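Putative peptide ABC-transport system periplasmic peptide-binding protein (Campylobacter jejuni, PDB 4OEV) binds nickel outside the cytoplasm and probably hands it to an ABC-type importer, as a member of a solute-binding family generally assigned to peptide transport. Local coordinates at residues A[5-14]-A[189-198]; A[33-41]-A[130-138]. All coordinates share one frame; numbering follows the deposited sequence.

Interaction 1 of 2, residues A[5-14]-A[189-198]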
ATOM      1  N   ASP A   5     -17.556  21.450 -14.064  1.00 59.99           N
ATOM      2  CA  ASP A   5     -16.481  20.925 -14.917  1.00 61.09           C
ATOM      3  C   ASP A   5     -15.211  20.635 -14.135  1.00 58.30           C
ATOM      4  O   ASP A   5     -14.179  20.279 -14.713  1.00 56.14           O
ATOM      5  CB  ASP A   5     -16.202  21.909 -16.064  1.00 66.11           C
ATOM      6  CG  ASP A   5     -15.420  23.151 -15.622  1.00 69.21           C
ATOM      7  OD1 ASP A   5     -15.329  23.459 -14.420  1.00 66.77           O
ATOM      8  OD2 ASP A   5     -14.938  23.880 -16.505  1.00 73.86           O
ATOM      9  N   THR A   6     -15.302  20.749 -12.812  1.00 55.76           N
ATOM     10  CA  THR A   6     -14.160  20.559 -11.928  1.00 54.85           C
ATOM     11  C   THR A   6     -14.474  19.471 -10.893  1.00 53.58           C
ATOM     12  O   THR A   6     -15.557  19.498 -10.307  1.00 51.11           O
ATOM     13  CB  THR A   6     -13.807  21.872 -11.176  1.00 64.61           C
ATOM     14  OG1 THR A   6     -13.491  22.914 -12.105  1.00 66.25           O
ATOM     15  CG2 THR A   6     -12.652  21.670 -10.213  1.00 63.15           C
ATOM     16  N   LEU A   7     -13.546  18.517 -10.710  1.00 51.26           N
ATOM     17  CA  LEU A   7     -13.633  17.512  -9.642  1.00 52.76           C
ATOM     18  C   LEU A   7     -12.596  17.845  -8.586  1.00 50.28           C
ATOM     19  O   LEU A   7     -11.448  18.044  -8.905  1.00 48.42           O
ATOM     20  CB  LEU A   7     -13.360  16.101 -10.168  1.00 56.29           C
ATOM     21  CG  LEU A   7     -14.548  15.345 -10.774  1.00 62.35           C
ATOM     22  CD1 LEU A   7     -14.161  13.931 -11.197  1.00 62.45           C
ATOM     23  CD2 LEU A   7     -15.757  15.357  -9.839  1.00 65.75           C
ATOM     24  N   ILE A   8     -12.977  17.918  -7.313  1.00 49.09           N
ATOM     25  CA  ILE A   8     -11.967  18.128  -6.285  1.00 47.09           C
ATOM     26  C   ILE A   8     -12.020  16.968  -5.336  1.00 45.25           C
ATOM     27  O   ILE A   8     -13.032  16.743  -4.690  1.00 43.53           O
ATOM     28  CB  ILE A   8     -12.161  19.430  -5.516  1.00 45.47           C
ATOM     29  CG1 ILE A   8     -12.327  20.595  -6.490  1.00 46.54           C
ATOM     30  CG2 ILE A   8     -11.021  19.629  -4.512  1.00 43.72           C
ATOM     31  CD1 ILE A   8     -12.254  21.922  -5.868  1.00 47.33           C
ATOM     32  N   ILE A   9     -10.935  16.205  -5.278  1.00 46.19           N
ATOM     33  CA  ILE A   9     -10.910  14.996  -4.452  1.00 43.24           C
ATOM     34  C   ILE A   9      -9.825  15.061  -3.400  1.00 39.93           C
ATOM     35  O   ILE A   9      -8.668  15.313  -3.704  1.00 38.71           O
ATOM     36  CB  ILE A   9     -10.665  13.734  -5.290  1.00 45.35           C
ATOM     37  CG1 ILE A   9     -11.645  13.638  -6.464  1.00 47.20           C
ATOM     38  CG2 ILE A   9     -10.668  12.476  -4.425  1.00 44.66           C
ATOM     39  CD1 ILE A   9     -11.378  12.422  -7.305  1.00 46.44           C
ATOM     40  N   ALA A  10     -10.214  14.804  -2.153  1.00 39.50           N
ATOM     41  CA  ALA A  10      -9.256  14.711  -1.073  1.00 39.84           C
ATOM     42  C   ALA A  10      -8.547  13.368  -1.099  1.00 38.13           C
ATOM     43  O   ALA A  10      -9.171  12.312  -1.265  1.00 33.52           O
ATOM     44  CB  ALA A  10      -9.966  14.891   0.308  1.00 42.52           C
ATOM     45  N   VAL A  11      -7.244  13.411  -0.864  1.00 39.93           N
ATOM     46  CA  VAL A  11      -6.448  12.192  -0.742  1.00 38.50           C
ATOM     47  C   VAL A  11      -5.512  12.299   0.463  1.00 34.42           C
ATOM     48  O   VAL A  11      -4.857  13.331   0.647  1.00 38.02           O
ATOM     49  CB  VAL A  11      -5.647  11.923  -2.024  1.00 37.69           C
ATOM     50  CG1 VAL A  11      -4.680  10.761  -1.794  1.00 37.78           C
ATOM     51  CG2 VAL A  11      -6.620  11.574  -3.155  1.00 33.78           C
ATOM     52  N   GLU A  12      -5.455  11.250   1.276  1.00 31.29           N
ATOM     53  CA  GLU A  12      -4.648  11.310   2.543  1.00 32.11           C
ATOM     54  C   GLU A  12      -3.136  11.597   2.332  1.00 39.83           C
ATOM     55  O   GLU A  12      -2.560  12.487   2.994  1.00 36.93           O
ATOM     56  CB  GLU A  12      -4.825  10.030   3.321  1.00 32.87           C
ATOM     57  CG  GLU A  12      -4.081  10.011   4.680  1.00 32.53           C
ATOM     58  CD  GLU A  12      -4.096   8.660   5.293  1.00 32.66           C
ATOM     59  OE1 GLU A  12      -4.678   7.762   4.654  1.00 30.24           O
ATOM     60  OE2 GLU A  12      -3.528   8.477   6.405  1.00 34.58           O
ATOM     61  N   ASN A  13      -2.526  10.881   1.373  1.00 37.72           N
ATOM     62  CA  ASN A  13      -1.088  10.921   1.134  1.00 37.73           C
ATOM     63  C   ASN A  13      -0.762  11.611  -0.178  1.00 37.87           C
ATOM     64  O   ASN A  13      -1.567  11.584  -1.104  1.00 34.46           O
ATOM     65  CB  ASN A  13      -0.529   9.495   1.117  1.00 36.16           C
ATOM     66  CG  ASN A  13      -0.794   8.772   2.405  1.00 35.64           C
ATOM     67  OD1 ASN A  13      -0.156   9.061   3.410  1.00 35.22           O
ATOM     68  ND2 ASN A  13      -1.744   7.829   2.394  1.00 30.88           N
ATOM     69  N   GLU A  14       0.393  12.252  -0.227  1.00 38.23           N
ATOM     70  CA  GLU A  14       0.902  12.845  -1.424  1.00 45.62           C
ATOM     71  C   GLU A  14       2.235  12.164  -1.741  1.00 44.09           C
ATOM     72  O   GLU A  14       2.667  11.242  -1.034  1.00 42.49           O
ATOM     73  CB  GLU A  14       1.060  14.354  -1.254  1.00 52.09           C
ATOM     74  CG  GLU A  14       1.915  14.760  -0.073  1.00 56.47           C
ATOM     75  CD  GLU A  14       2.098  16.265   0.035  1.00 63.16           C
ATOM     76  OE1 GLU A  14       1.639  16.992  -0.880  1.00 65.91           O
ATOM     77  OE2 GLU A  14       2.717  16.711   1.032  1.00 65.17           O
ATOM     78  N   THR A 189     -14.577  14.750 -17.025  1.00 57.70           N
ATOM     79  CA  THR A 189     -14.463  16.030 -16.350  1.00 58.08           C
ATOM     80  C   THR A 189     -13.132  16.653 -16.691  1.00 60.32           C
ATOM     81  O   THR A 189     -12.078  16.089 -16.396  1.00 63.46           O
ATOM     82  CB  THR A 189     -14.627  15.854 -14.834  1.00 56.55           C
ATOM     83  OG1 THR A 189     -15.908  15.266 -14.610  1.00 54.18           O
ATOM     84  CG2 THR A 189     -14.551  17.184 -14.097  1.00 57.87           C
ATOM     85  N   PRO A 190     -13.176  17.821 -17.343  1.00 60.29           N
ATOM     86  CA  PRO A 190     -11.983  18.480 -17.884  1.00 61.98           C
ATOM     87  C   PRO A 190     -10.988  18.887 -16.792  1.00 59.88           C
ATOM     88  O   PRO A 190      -9.787  18.866 -17.038  1.00 59.73           O
ATOM     89  CB  PRO A 190     -12.551  19.702 -18.612  1.00 63.80           C
ATOM     90  CG  PRO A 190     -13.864  19.932 -18.020  1.00 64.11           C
ATOM     91  CD  PRO A 190     -14.397  18.596 -17.611  1.00 62.57           C
ATOM     92  N   ARG A 191     -11.476  19.270 -15.620  1.00 60.18           N
ATOM     93  CA  ARG A 191     -10.587  19.765 -14.577  1.00 61.27           C
ATOM     94  C   ARG A 191     -10.618  18.879 -13.329  1.00 56.56           C
ATOM     95  O   ARG A 191     -11.695  18.552 -12.813  1.00 57.72           O
ATOM     96  CB  ARG A 191     -10.989  21.202 -14.239  1.00 67.25           C
ATOM     97  CG  ARG A 191      -9.969  22.005 -13.471  1.00 70.77           C
ATOM     98  CD  ARG A 191     -10.070  23.510 -13.810  1.00 77.10           C
ATOM     99  NE  ARG A 191      -9.220  24.277 -12.898  1.00 79.02           N
ATOM    100  CZ  ARG A 191      -9.637  24.808 -11.753  1.00 79.66           C
ATOM    101  NH1 ARG A 191      -8.790  25.471 -10.973  1.00 79.62           N
ATOM    102  NH2 ARG A 191     -10.904  24.678 -11.386  1.00 80.92           N
ATOM    103  N   LEU A 192      -9.433  18.512 -12.829  1.00 53.00           N
ATOM    104  CA  LEU A 192      -9.316  17.636 -11.664  1.00 51.51           C
ATOM    105  C   LEU A 192      -8.261  18.120 -10.681  1.00 51.28           C
ATOM    106  O   LEU A 192      -7.118  18.361 -11.044  1.00 50.28           O
ATOM    107  CB  LEU A 192      -9.002  16.192 -12.094  1.00 50.94           C
ATOM    108  CG  LEU A 192      -8.615  15.195 -10.986  1.00 51.04           C
ATOM    109  CD1 LEU A 192      -9.745  14.996  -9.955  1.00 48.77           C
ATOM    110  CD2 LEU A 192      -8.172  13.864 -11.572  1.00 49.74           C
ATOM    111  N   ILE A 193      -8.650  18.205  -9.411  1.00 52.08           N
ATOM    112  CA  ILE A 193      -7.762  18.656  -8.347  1.00 50.27           C
ATOM    113  C   ILE A 193      -7.693  17.647  -7.190  1.00 47.29           C
ATOM    114  O   ILE A 193      -8.710  17.231  -6.667  1.00 45.91           O
ATOM    115  CB  ILE A 193      -8.222  20.035  -7.829  1.00 51.84           C
ATOM    116  CG1 ILE A 193      -8.063  21.072  -8.955  1.00 55.91           C
ATOM    117  CG2 ILE A 193      -7.446  20.445  -6.640  1.00 49.40           C
ATOM    118  CD1 ILE A 193      -8.471  22.499  -8.562  1.00 58.06           C
ATOM    119  N   ILE A 194      -6.478  17.208  -6.864  1.00 45.75           N
ATOM    120  CA  ILE A 194      -6.218  16.290  -5.768  1.00 45.93           C
ATOM    121  C   ILE A 194      -5.674  17.076  -4.585  1.00 47.02           C
ATOM    122  O   ILE A 194      -4.544  17.570  -4.590  1.00 47.95           O
ATOM    123  CB  ILE A 194      -5.224  15.180  -6.169  1.00 44.53           C
ATOM    124  CG1 ILE A 194      -5.685  14.504  -7.462  1.00 46.69           C
ATOM    125  CG2 ILE A 194      -4.947  14.197  -4.948  1.00 39.18           C
ATOM    126  CD1 ILE A 194      -6.965  13.720  -7.336  1.00 46.11           C
ATOM    127  N   LYS A 195      -6.502  17.193  -3.563  1.00 46.60           N
ATOM    128  CA  LYS A 195      -6.176  18.004  -2.418  1.00 49.82           C
ATOM    129  C   LYS A 195      -5.580  17.136  -1.312  1.00 46.13           C
ATOM    130  O   LYS A 195      -6.069  16.031  -1.013  1.00 42.45           O
ATOM    131  CB  LYS A 195      -7.435  18.740  -1.941  1.00 52.73           C
ATOM    132  CG  LYS A 195      -7.173  19.853  -0.980  1.00 54.05           C
ATOM    133  CD  LYS A 195      -8.434  20.715  -0.775  1.00 52.29           C
ATOM    134  CE  LYS A 195      -8.160  21.722   0.304  1.00 52.37           C
ATOM    135  NZ  LYS A 195      -9.284  22.667   0.488  1.00 54.27           N
ATOM    136  N   HIS A 196      -4.499  17.626  -0.722  1.00 45.82           N
ATOM    137  CA  HIS A 196      -3.815  16.867   0.310  1.00 43.77           C
ATOM    138  C   HIS A 196      -4.463  17.070   1.662  1.00 44.23           C
ATOM    139  O   HIS A 196      -4.225  18.088   2.313  1.00 47.58           O
ATOM    140  CB  HIS A 196      -2.346  17.268   0.406  1.00 43.18           C
ATOM    141  CG  HIS A 196      -1.598  16.535   1.490  1.00 43.30           C
ATOM    142  ND1 HIS A 196      -0.718  17.163   2.344  1.00 46.34           N
ATOM    143  CD2 HIS A 196      -1.593  15.224   1.841  1.00 44.43           C
ATOM    144  CE1 HIS A 196      -0.217  16.274   3.193  1.00 47.89           C
ATOM    145  NE2 HIS A 196      -0.728  15.087   2.905  1.00 46.37           N
ATOM    146  N   ILE A 197      -5.262  16.101   2.104  1.00 40.71           N
ATOM    147  CA  ILE A 197      -5.897  16.211   3.438  1.00 38.80           C
ATOM    148  C   ILE A 197      -5.697  14.924   4.205  1.00 38.86           C
ATOM    149  O   ILE A 197      -6.410  13.933   3.961  1.00 40.29           O
ATOM    150  CB  ILE A 197      -7.408  16.549   3.333  1.00 36.51           C
ATOM    151  CG1 ILE A 197      -7.605  17.862   2.583  1.00 42.00           C
ATOM    152  CG2 ILE A 197      -8.045  16.619   4.748  1.00 36.07           C
ATOM    153  CD1 ILE A 197      -9.094  18.239   2.354  1.00 40.78           C
ATOM    154  N   PHE A 198      -4.735  14.925   5.140  1.00 36.99           N
ATOM    155  CA  PHE A 198      -4.356  13.673   5.791  1.00 35.88           C
ATOM    156  C   PHE A 198      -5.127  13.411   7.095  1.00 35.43           C
ATOM    157  O   PHE A 198      -4.885  12.401   7.760  1.00 37.66           O
ATOM    158  CB  PHE A 198      -2.822  13.627   6.009  1.00 46.05           C
ATOM    159  CG  PHE A 198      -2.280  14.440   7.206  1.00 49.55           C
ATOM    160  CD1 PHE A 198      -2.989  15.487   7.795  1.00 49.88           C
ATOM    161  CD2 PHE A 198      -1.006  14.135   7.725  1.00 49.87           C
ATOM    162  CE1 PHE A 198      -2.461  16.207   8.872  1.00 49.22           C
ATOM    163  CE2 PHE A 198      -0.470  14.851   8.800  1.00 48.66           C
ATOM    164  CZ  PHE A 198      -1.207  15.891   9.381  1.00 48.64           C
TER
HETATM  165  O   HOH W   1      -5.798   9.452   8.149  1.00 35.96           O
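L7, I9 and V11 reach across to L192 and I194 where strand 6-11 runs parallel to strand 191-196, in a mixed sheet of this family 5 solute-binding protein that also holds strands 173-178 and 163-169. Backbone bonds link the strands: L7 N and O bind R191 O and I193 N, I9 N and O bind I193 O and K195 N, and V11 N binds K195 O. On its other side, strand 6-11 is bonded through the backbones of I8 and A10 to D213 and A214.

On one face the apolar branches pack, V11 CG2 lying 3.6 Å from I194 CG2 and L7 CB 3.8 Å from L192 CD1. The other face carries T6, I8 and A10 beside R191, I193 and K195. T6 OG1 accepts R191 NH2 in the guanidinium plane at 3.2 Å and donates to D5 OD1, while R191 NE forms a salt bridge with E175.

Beyond V11 the chain turns, and E12 OE1 is hydrogen-bonded to ND1 of H481, a nickel ligand, as a second-shell residue. The E14 carboxylate stacks on the H196 ring, their planes 12° apart; H196 ND1 is bonded to G171 O, and E14 CG makes a CH-pi contact over the ring face, 4.0 Å from the centroid.

Interaction 2 of 2, residues A[33-41]-A[130-138]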
ATOM      1  N   VAL A  33      -1.431  10.856 -14.321  1.00 49.23           N
ATOM      2  CA  VAL A  33      -0.512  11.323 -15.356  1.00 49.66           C
ATOM      3  C   VAL A  33       0.062  10.183 -16.205  1.00 50.20           C
ATOM      4  O   VAL A  33       0.306  10.337 -17.416  1.00 51.15           O
ATOM      5  CB  VAL A  33       0.629  12.132 -14.679  1.00 45.40           C
ATOM      6  CG1 VAL A  33       1.653  12.630 -15.676  1.00 47.07           C
ATOM      7  CG2 VAL A  33       0.031  13.289 -13.876  1.00 45.27           C
ATOM      8  N   PHE A  34       0.278   9.026 -15.587  1.00 46.59           N
ATOM      9  CA  PHE A  34       0.957   7.934 -16.298  1.00 47.88           C
ATOM     10  C   PHE A  34       0.038   6.757 -16.531  1.00 49.17           C
ATOM     11  O   PHE A  34      -1.013   6.638 -15.873  1.00 48.77           O
ATOM     12  CB  PHE A  34       2.186   7.475 -15.516  1.00 44.56           C
ATOM     13  CG  PHE A  34       3.202   8.553 -15.331  1.00 44.34           C
ATOM     14  CD1 PHE A  34       4.217   8.726 -16.266  1.00 45.50           C
ATOM     15  CD2 PHE A  34       3.130   9.414 -14.250  1.00 43.22           C
ATOM     16  CE1 PHE A  34       5.155   9.743 -16.110  1.00 54.58           C
ATOM     17  CE2 PHE A  34       4.057  10.432 -14.076  1.00 43.77           C
ATOM     18  CZ  PHE A  34       5.089  10.590 -15.007  1.00 45.21           C
ATOM     19  N   SER A  35       0.404   5.916 -17.491  1.00 45.37           N
ATOM     20  CA  SER A  35      -0.281   4.651 -17.656  1.00 47.38           C
ATOM     21  C   SER A  35       0.739   3.611 -18.002  1.00 47.83           C
ATOM     22  O   SER A  35       1.797   3.939 -18.563  1.00 49.45           O
ATOM     23  CB  SER A  35      -1.372   4.744 -18.724  1.00 48.26           C
ATOM     24  OG  SER A  35      -0.788   5.087 -19.959  1.00 48.40           O
ATOM     25  N   GLY A  36       0.394   2.354 -17.716  1.00 44.91           N
ATOM     26  CA  GLY A  36       1.305   1.239 -17.852  1.00 44.23           C
ATOM     27  C   GLY A  36       0.903   0.336 -18.994  1.00 48.39           C
ATOM     28  O   GLY A  36      -0.073   0.619 -19.718  1.00 46.63           O
ATOM     29  N   LEU A  37       1.678  -0.730 -19.178  1.00 45.63           N
ATOM     30  CA  LEU A  37       1.400  -1.724 -20.198  1.00 48.56           C
ATOM     31  C   LEU A  37       0.128  -2.480 -19.903  1.00 49.16           C
ATOM     32  O   LEU A  37      -0.563  -2.919 -20.829  1.00 49.23           O
ATOM     33  CB  LEU A  37       2.563  -2.714 -20.326  1.00 49.49           C
ATOM     34  CG  LEU A  37       3.880  -2.064 -20.701  1.00 49.68           C
ATOM     35  CD1 LEU A  37       4.988  -3.130 -20.891  1.00 48.04           C
ATOM     36  CD2 LEU A  37       3.671  -1.217 -21.985  1.00 49.67           C
ATOM     37  N   THR A  38      -0.152  -2.675 -18.614  1.00 47.77           N
ATOM     38  CA  THR A  38      -1.351  -3.371 -18.211  1.00 47.87           C
ATOM     39  C   THR A  38      -2.167  -2.514 -17.247  1.00 46.47           C
ATOM     40  O   THR A  38      -1.690  -1.497 -16.729  1.00 42.40           O
ATOM     41  CB  THR A  38      -1.026  -4.723 -17.550  1.00 48.42           C
ATOM     42  OG1 THR A  38      -0.262  -4.512 -16.368  1.00 45.54           O
ATOM     43  CG2 THR A  38      -0.198  -5.626 -18.483  1.00 47.58           C
ATOM     44  N   ARG A  39      -3.399  -2.935 -17.007  1.00 42.89           N
ATOM     45  CA  ARG A  39      -4.293  -2.216 -16.073  1.00 41.91           C
ATOM     46  C   ARG A  39      -5.265  -3.229 -15.468  1.00 43.81           C
ATOM     47  O   ARG A  39      -5.243  -4.399 -15.857  1.00 45.40           O
ATOM     48  CB  ARG A  39      -5.041  -1.098 -16.804  1.00 44.45           C
ATOM     49  CG  ARG A  39      -6.089  -1.646 -17.778  1.00 44.57           C
ATOM     50  CD  ARG A  39      -6.739  -0.567 -18.596  1.00 46.44           C
ATOM     51  NE  ARG A  39      -7.425  -1.193 -19.720  1.00 49.19           N
ATOM     52  CZ  ARG A  39      -8.681  -1.650 -19.697  1.00 51.82           C
ATOM     53  NH1 ARG A  39      -9.184  -2.220 -20.795  1.00 53.85           N
ATOM     54  NH2 ARG A  39      -9.452  -1.510 -18.610  1.00 49.90           N
ATOM     55  N   PHE A  40      -6.090  -2.808 -14.505  1.00 40.39           N
ATOM     56  CA  PHE A  40      -7.067  -3.700 -13.891  1.00 47.60           C
ATOM     57  C   PHE A  40      -8.464  -3.095 -13.952  1.00 47.73           C
ATOM     58  O   PHE A  40      -8.598  -1.886 -13.749  1.00 40.35           O
ATOM     59  CB  PHE A  40      -6.695  -3.989 -12.427  1.00 46.31           C
ATOM     60  CG  PHE A  40      -5.265  -4.392 -12.262  1.00 44.12           C
ATOM     61  CD1 PHE A  40      -4.889  -5.709 -12.468  1.00 37.77           C
ATOM     62  CD2 PHE A  40      -4.295  -3.447 -11.935  1.00 42.82           C
ATOM     63  CE1 PHE A  40      -3.545  -6.101 -12.362  1.00 39.87           C
ATOM     64  CE2 PHE A  40      -2.959  -3.828 -11.822  1.00 43.80           C
ATOM     65  CZ  PHE A  40      -2.585  -5.155 -12.041  1.00 41.10           C
ATOM     66  N   ASP A  41      -9.491  -3.930 -14.168  1.00 48.17           N
ATOM     67  CA  ASP A  41     -10.871  -3.427 -14.267  1.00 49.62           C
ATOM     68  C   ASP A  41     -11.578  -3.531 -12.920  1.00 51.71           C
ATOM     69  O   ASP A  41     -10.916  -3.747 -11.900  1.00 49.24           O
ATOM     70  CB  ASP A  41     -11.653  -4.147 -15.385  1.00 52.86           C
ATOM     71  CG  ASP A  41     -11.862  -5.650 -15.132  1.00 51.53           C
ATOM     72  OD1 ASP A  41     -11.637  -6.128 -13.998  1.00 47.75           O
ATOM     73  OD2 ASP A  41     -12.243  -6.363 -16.097  1.00 53.12           O
ATOM     74  N   LEU A 130       3.494  -9.254 -14.886  1.00 40.37           N
ATOM     75  CA  LEU A 130       2.426  -8.565 -15.614  1.00 41.09           C
ATOM     76  C   LEU A 130       1.724  -7.575 -14.681  1.00 40.45           C
ATOM     77  O   LEU A 130       1.390  -6.468 -15.100  1.00 40.81           O
ATOM     78  CB  LEU A 130       1.428  -9.566 -16.178  1.00 42.01           C
ATOM     79  CG  LEU A 130       1.988 -10.306 -17.399  1.00 49.38           C
ATOM     80  CD1 LEU A 130       1.040 -11.426 -17.805  1.00 51.95           C
ATOM     81  CD2 LEU A 130       2.205  -9.333 -18.551  1.00 46.98           C
ATOM     82  N   ASP A 131       1.524  -7.969 -13.420  1.00 38.32           N
ATOM     83  CA  ASP A 131       0.958  -7.029 -12.443  1.00 38.05           C
ATOM     84  C   ASP A 131       1.921  -5.875 -12.297  1.00 39.78           C
ATOM     85  O   ASP A 131       1.497  -4.730 -12.228  1.00 41.66           O
ATOM     86  CB  ASP A 131       0.717  -7.677 -11.053  1.00 39.38           C
ATOM     87  CG  ASP A 131      -0.591  -8.421 -10.986  1.00 42.46           C
ATOM     88  OD1 ASP A 131      -1.192  -8.658 -12.081  1.00 46.15           O
ATOM     89  OD2 ASP A 131      -1.051  -8.693  -9.850  1.00 41.78           O
ATOM     90  N   ALA A 132       3.217  -6.189 -12.267  1.00 39.98           N
ATOM     91  CA  ALA A 132       4.261  -5.175 -12.075  1.00 38.31           C
ATOM     92  C   ALA A 132       4.291  -4.177 -13.218  1.00 39.03           C
ATOM     93  O   ALA A 132       4.645  -3.007 -13.022  1.00 38.68           O
ATOM     94  CB  ALA A 132       5.632  -5.842 -11.925  1.00 36.60           C
ATOM     95  N   LEU A 133       3.951  -4.657 -14.415  1.00 39.30           N
ATOM     96  CA  LEU A 133       3.955  -3.815 -15.603  1.00 40.78           C
ATOM     97  C   LEU A 133       2.712  -2.918 -15.692  1.00 43.59           C
ATOM     98  O   LEU A 133       2.470  -2.273 -16.732  1.00 45.57           O
ATOM     99  CB  LEU A 133       4.090  -4.699 -16.868  1.00 42.40           C
ATOM    100  CG  LEU A 133       5.461  -5.345 -17.072  1.00 43.89           C
ATOM    101  CD1 LEU A 133       5.449  -6.437 -18.103  1.00 45.60           C
ATOM    102  CD2 LEU A 133       6.443  -4.273 -17.452  1.00 45.81           C
ATOM    103  N   SER A 134       1.934  -2.841 -14.598  1.00 39.46           N
ATOM    104  CA  SER A 134       0.822  -1.898 -14.595  1.00 39.53           C
ATOM    105  C   SER A 134       1.382  -0.543 -14.150  1.00 41.93           C
ATOM    106  O   SER A 134       0.678   0.454 -14.194  1.00 44.11           O
ATOM    107  CB  SER A 134      -0.336  -2.362 -13.690  1.00 38.45           C
ATOM    108  OG  SER A 134       0.092  -2.546 -12.335  1.00 38.05           O
ATOM    109  N   ILE A 135       2.657  -0.506 -13.736  1.00 39.16           N
ATOM    110  CA  ILE A 135       3.298   0.766 -13.374  1.00 43.67           C
ATOM    111  C   ILE A 135       3.426   1.651 -14.607  1.00 47.09           C
ATOM    112  O   ILE A 135       3.562   1.139 -15.731  1.00 48.17           O
ATOM    113  CB  ILE A 135       4.713   0.575 -12.733  1.00 44.81           C
ATOM    114  CG1 ILE A 135       5.142   1.835 -11.988  1.00 43.75           C
ATOM    115  CG2 ILE A 135       5.771   0.178 -13.738  1.00 48.43           C
ATOM    116  CD1 ILE A 135       4.456   2.043 -10.616  1.00 40.56           C
ATOM    117  N   GLY A 136       3.387   2.967 -14.401  1.00 46.97           N
ATOM    118  CA  GLY A 136       3.436   3.900 -15.515  1.00 44.88           C
ATOM    119  C   GLY A 136       4.715   3.742 -16.328  1.00 43.28           C
ATOM    120  O   GLY A 136       5.739   3.319 -15.783  1.00 42.60           O
ATOM    121  N   MET A 137       4.649   4.031 -17.640  1.00 45.11           N
ATOM    122  CA  MET A 137       5.854   4.091 -18.489  1.00 48.05           C
ATOM    123  C   MET A 137       6.408   5.536 -18.481  1.00 47.21           C
ATOM    124  O   MET A 137       5.657   6.509 -18.276  1.00 47.23           O
ATOM    125  CB  MET A 137       5.543   3.595 -19.907  1.00 52.73           C
ATOM    126  CG  MET A 137       5.183   2.097 -20.015  1.00 47.80           C
ATOM    127  SD  MET A 137       6.558   0.991 -19.623  1.00 47.20           S
ATOM    128  CE  MET A 137       6.148   0.737 -17.870  1.00 53.55           C
ATOM    129  N   LEU A 138       7.722   5.654 -18.571  1.00 47.71           N
ATOM    130  CA  LEU A 138       8.415   6.943 -18.584  1.00 51.94           C
ATOM    131  C   LEU A 138       8.798   7.342 -20.021  1.00 52.41           C
ATOM    132  O   LEU A 138       9.007   6.466 -20.854  1.00 51.78           O
ATOM    133  CB  LEU A 138       9.700   6.889 -17.774  1.00 47.85           C
ATOM    134  CG  LEU A 138       9.514   6.610 -16.277  1.00 45.65           C
ATOM    135  CD1 LEU A 138      10.867   6.284 -15.687  1.00 45.22           C
ATOM    136  CD2 LEU A 138       8.926   7.843 -15.670  1.00 45.33           C
TER
HETATM  137  O   HOH W   2       2.749   6.728 -18.979  1.00 34.07           O
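F40 turns the edge of its ring to S134 and D131, just where helix 129-132 ends. Its CE2 comes to 3.3 Å from S134 OG and its CE1 to 3.5 Å from D131 OD1, both near the ring plane, and the carboxylate stands almost perpendicular to the ring. The other carboxylate oxygen, OD2, accepts from the backbone N of D389. S134 OG donates to D131 O at 2.6 Å, and S134 N binds the same carbonyl, so two bonds from one residue grip this oxygen and fix the hydroxyl beside F40.

The T38 hydroxyl reaches the C-terminal turn of the same helix. With OG1 placed between the backbone N and the carbonyl carbon (chi1 62°), it points at L130 O and donates to it over 2.9 Å. L133 O receives T38 N, from above the carbonyl plane, and more weakly L37 N.

The contact joins two chain segments leaving helices, 30-33 and 129-132; the first continues into strand 38-40, which pairs antiparallel with strand 46-48. A type I beta turn, A132 to I135, closes the second helix before the chain runs on past residues 34-38. There the two glycines, G36 and G136, bring the backbones together, their CA atoms 4.1 Å apart. I135 O is buried here with no partner in the model. M137 N donates to S35 O at 3.0 Å, and a water accepts from S35 N and donates to M137 O, tying the two backbones a second time.

Apolar side chains pack beside this run. L37 spreads its two methyls, CD1 against L133 CD2 and CD2 against M137 CG. At the far end F34 presents its ring edge to M137 O, CD1 lying 3.3 Å from that oxygen, and F34 CE1 approaches L138 CD2 at 4.2 Å.

Along the chain the segments run 5-14, 33-41, 130-138 and 189-198, so interaction 2 is formed wholly by residues between the two partners of interaction 1. Their centres lie 21 Å apart and their nearest atoms about 8 Å, without touching. Helix 30-33 links them: its L32 packs on L192 and I194 of interaction 1, and the residues following the helix enter interaction 2. Interaction 1 ties the first strand of the chain into its sheet, whereas interaction 2 includes strand 38-40, paired with strand 46-48, and lies beside strand 51-56. Interaction 1 also reaches the metal site, the side chain of N13 lying about 5 Å from the bound nickel.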